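Local coordinates for SAP-like pentraxin (Limulus polyphemus, PDB 3FLP), which probably acts as a calcium-dependent lectin of the pentraxin family, binding two calcium ions per subunit and assembling into doubly stacked cyclic heptamers, at residues A[115-119]-A[120-124]; A[201-204]-A[205-209]. All coordinates share one frame; numbering follows the deposited sequence.

Interaction 1 of 2, residues A[115-119]-A[120-124]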
# COMPACT_ATOMS: atom_id res chain seq x y z
N VAL A 115 27.75 -36.33 2.66
CA VAL A 115 28.38 -35.10 2.21
C VAL A 115 27.63 -34.56 1.00
O VAL A 115 26.99 -35.30 0.26
CB VAL A 115 29.88 -35.31 1.84
CG1 VAL A 115 30.63 -35.83 3.05
CG2 VAL A 115 30.01 -36.26 0.66
N TYR A 116 27.71 -33.24 0.83
CA TYR A 116 27.03 -32.57 -0.25
C TYR A 116 27.92 -31.56 -0.96
O TYR A 116 28.72 -30.86 -0.33
CB TYR A 116 25.80 -31.85 0.30
CG TYR A 116 24.81 -32.76 0.99
CD1 TYR A 116 25.06 -33.26 2.27
CD2 TYR A 116 23.64 -33.15 0.35
CE1 TYR A 116 24.16 -34.13 2.88
CE2 TYR A 116 22.75 -34.00 0.94
CZ TYR A 116 23.00 -34.49 2.21
OH TYR A 116 22.10 -35.35 2.78
N ALA A 117 27.77 -31.47 -2.28
CA ALA A 117 28.54 -30.53 -3.08
C ALA A 117 27.52 -29.66 -3.82
O ALA A 117 26.65 -30.18 -4.52
CB ALA A 117 29.42 -31.28 -4.06
N ASN A 118 27.62 -28.35 -3.64
CA ASN A 118 26.71 -27.41 -4.27
C ASN A 118 25.24 -27.73 -3.99
O ASN A 118 24.38 -27.59 -4.87
CB ASN A 118 26.97 -27.34 -5.78
CG ASN A 118 28.25 -26.57 -6.11
OD1 ASN A 118 28.77 -25.84 -5.27
ND2 ASN A 118 28.74 -26.73 -7.34
N GLY A 119 24.97 -28.17 -2.77
CA GLY A 119 23.60 -28.47 -2.38
C GLY A 119 23.05 -29.81 -2.82
O GLY A 119 21.88 -30.11 -2.56
N SER A 120 23.86 -30.63 -3.49
CA SER A 120 23.39 -31.95 -3.93
C SER A 120 24.12 -33.07 -3.20
O SER A 120 25.31 -32.98 -2.95
CB SER A 120 23.61 -32.13 -5.44
OG SER A 120 22.76 -31.28 -6.19
N PRO A 121 23.39 -34.14 -2.85
CA PRO A 121 23.98 -35.28 -2.14
C PRO A 121 25.00 -36.04 -2.98
O PRO A 121 24.74 -36.34 -4.15
CB PRO A 121 22.76 -36.14 -1.78
CG PRO A 121 21.80 -35.85 -2.92
CD PRO A 121 21.95 -34.35 -3.10
N CYS A 122 26.15 -36.35 -2.40
CA CYS A 122 27.19 -37.09 -3.12
C CYS A 122 27.13 -38.56 -2.73
O CYS A 122 27.62 -39.42 -3.45
CB CYS A 122 28.58 -36.56 -2.80
SG CYS A 122 28.86 -34.79 -3.14
N GLY A 123 26.54 -38.83 -1.57
CA GLY A 123 26.44 -40.19 -1.09
C GLY A 123 26.55 -40.26 0.42
O GLY A 123 26.75 -39.24 1.08
N THR A 124 26.44 -41.46 0.97
CA THR A 124 26.52 -41.65 2.41
C THR A 124 27.44 -42.81 2.77
O THR A 124 27.84 -43.60 1.91
CB THR A 124 25.14 -41.94 3.02
OG1 THR A 124 24.64 -43.17 2.48
CG2 THR A 124 24.14 -40.81 2.68
O HOH W 1 24.75 -37.21 0.53

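Interaction 2 of 2, residues A[201-204]-A[205-209]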
# COMPACT_ATOMS: atom_id res chain seq x y z
N PHE A 201 36.41 -15.38 16.63
CA PHE A 201 37.52 -16.26 16.33
C PHE A 201 38.81 -15.47 16.20
O PHE A 201 38.81 -14.30 15.82
CB PHE A 201 37.24 -17.06 15.05
CG PHE A 201 36.96 -16.21 13.84
CD1 PHE A 201 38.00 -15.68 13.08
CD2 PHE A 201 35.65 -15.98 13.43
CE1 PHE A 201 37.74 -14.93 11.92
CE2 PHE A 201 35.38 -15.24 12.28
CZ PHE A 201 36.43 -14.71 11.52
N VAL A 202 39.91 -16.12 16.56
CA VAL A 202 41.23 -15.51 16.47
C VAL A 202 41.74 -15.73 15.05
O VAL A 202 41.60 -16.82 14.50
CB VAL A 202 42.20 -16.16 17.47
CG1 VAL A 202 43.59 -15.56 17.31
CG2 VAL A 202 41.72 -15.95 18.88
N ALA A 203 42.31 -14.69 14.45
CA ALA A 203 42.87 -14.79 13.11
C ALA A 203 44.37 -14.70 13.29
O ALA A 203 44.86 -13.80 13.98
CB ALA A 203 42.36 -13.65 12.24
N ASP A 204 45.13 -15.62 12.70
CA ASP A 204 46.57 -15.57 12.88
C ASP A 204 47.37 -16.03 11.67
O ASP A 204 46.85 -16.67 10.76
CB ASP A 204 46.97 -16.42 14.09
CG ASP A 204 48.22 -15.90 14.79
OD1 ASP A 204 48.93 -15.05 14.21
OD2 ASP A 204 48.50 -16.35 15.92
N ASP A 205 48.65 -15.68 11.68
CA ASP A 205 49.59 -16.03 10.63
C ASP A 205 49.23 -15.58 9.21
O ASP A 205 49.32 -16.35 8.26
CB ASP A 205 49.89 -17.54 10.65
CG ASP A 205 50.85 -17.95 11.78
OD1 ASP A 205 51.53 -17.06 12.35
OD2 ASP A 205 50.95 -19.16 12.09
N GLY A 206 48.82 -14.32 9.08
CA GLY A 206 48.53 -13.77 7.77
C GLY A 206 47.29 -14.14 6.98
O GLY A 206 47.35 -14.14 5.75
N VAL A 207 46.17 -14.47 7.63
CA VAL A 207 44.97 -14.77 6.87
C VAL A 207 44.50 -13.42 6.34
O VAL A 207 44.77 -12.38 6.94
CB VAL A 207 43.86 -15.41 7.74
CG1 VAL A 207 44.22 -16.87 8.04
CG2 VAL A 207 43.67 -14.63 9.03
N ILE A 208 43.80 -13.44 5.20
CA ILE A 208 43.33 -12.21 4.59
C ILE A 208 41.82 -12.09 4.69
O ILE A 208 41.10 -13.00 4.28
CB ILE A 208 43.74 -12.14 3.10
CG1 ILE A 208 45.25 -12.35 2.96
CG2 ILE A 208 43.35 -10.80 2.51
CD1 ILE A 208 45.73 -12.50 1.53
N VAL A 209 41.35 -10.97 5.23
CA VAL A 209 39.92 -10.73 5.37
C VAL A 209 39.44 -9.95 4.14
O VAL A 209 39.96 -8.88 3.81
CB VAL A 209 39.60 -9.91 6.64
CG1 VAL A 209 38.10 -9.67 6.73
CG2 VAL A 209 40.11 -10.64 7.89

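Interaction 1 of 2, residues A[115-119]-A[120-124]
Tyr116 and Pro121 lie opposite each other as an antiparallel non-hydrogen-bonded pair, their CA atoms 4.5 Å apart, next to the two-residue type I' turn that joins strand 112-117 to strand 120-125 in a tight beta hairpin. Backbone bonds on either side of this pair define the register. Ala117 and Ser120 bond to each other in both directions, N to O and O to N, closing the turn. Beyond the pair, Cys122 N reaches Val115 O at 3.0 Å. Asn118 and Gly119 occupy the turn with positive phi.

Tyr116 CB lies 3.5 Å from Ser120 O. CG stands anti to the tyrosine's own carbonyl carbon (chi1 -59°), a torsion that sends the ring obliquely across Pro121, and CG itself is at about van der Waals distance from Ser120 O and Pro121 CA. Further out, Tyr116 CD2 comes 3.3 Å from Pro121 CA. Tyr116 CE2 touches Pro121 CB at 3.5 Å. A water sits above one face of the ring, offset toward the rim. At the tip, OH is hydrogen-bonded to Thr175 OG1, at the start of helix 175-182. On the other face of the hairpin, Ala117 CB lies 3.7 Å from Cys122 SG, and Val115 CG2 lies 3.8 Å from Cys122 CB. SG continues into the disulfide with Cys90 of strand 86-90.

Toward the open end the pairing slackens: Val115 N to Gly123 O is a weak bond, and the same water receives Gly123 N while donating to Val115 O. Val115 O is therefore gripped twice, by Cys122 N and by the water. The chemistry implies a hairpin secured separately on its two faces, by a phenol hydrogen bond to the helix and by a covalent sulfur bridge.

Interaction 2 of 2, residues A[201-204]-A[205-209]
The turn between strand 201-204, the edge strand, within this chain, of the seven-stranded sheet, and strand 207-211, which pairs with strand 7-11 in the other sheet, carries short-range contacts among Ala203, Asp204, Asp205 and Val207. Ala203 CB meets Val207 CG2 at 3.6 Å, an apolar contact between methyl groups across the mouth of the bend. With CG1 anti to its carbonyl carbon (chi1 -75°), Val207 also brings that second methyl to 3.8 Å from Asp204 O.

At the corner, Asp204 OD1 accepts the hydrogen of Asp205 N at 2.6 Å. The donor approaches on the anti side of the carboxylate, 32° out of its plane; the bond is short, and its N-H...O angle of 142° shows it bent. Positive phi at both Asp205 and Gly206 turns the chain. Asp205 OD2 accepts a hydrogen bond from Phe19 N; Asp205 OD1 lies 3.8 Å from Asp204 OD1, two like charges close together.

Residues on both sides of the turn pair antiparallel with a strand of a second subunit, extending the sheet across the interface. Asp204 OD1 also lies close to Asp204 OD1 of that subunit, so the clustered carboxylates probably raise one another's proton affinity, partly offset by the backbone N-H donors.

Overall arrangement
Interaction 1 comes first along the chain and interaction 2 follows it in series, with centres 29 Å apart and nearest atoms about 20 Å apart, so they do not touch. They lie on opposite sides of the chain's centre, yet both reach one antiparallel sheet: hairpin 112-125 belongs to it through strand 100-107, and interaction 2 reaches it through residues 207-209, whose strand pairs with strand 7-11. Residues 201-204 instead edge the second sheet within this chain, so interaction 2 passes between the two sheets of the pentraxin sandwich. No other chain touches interaction 1, whereas interaction 2 meets a second subunit, which separates a hairpin tied within its own chain from a turn engaged in assembly.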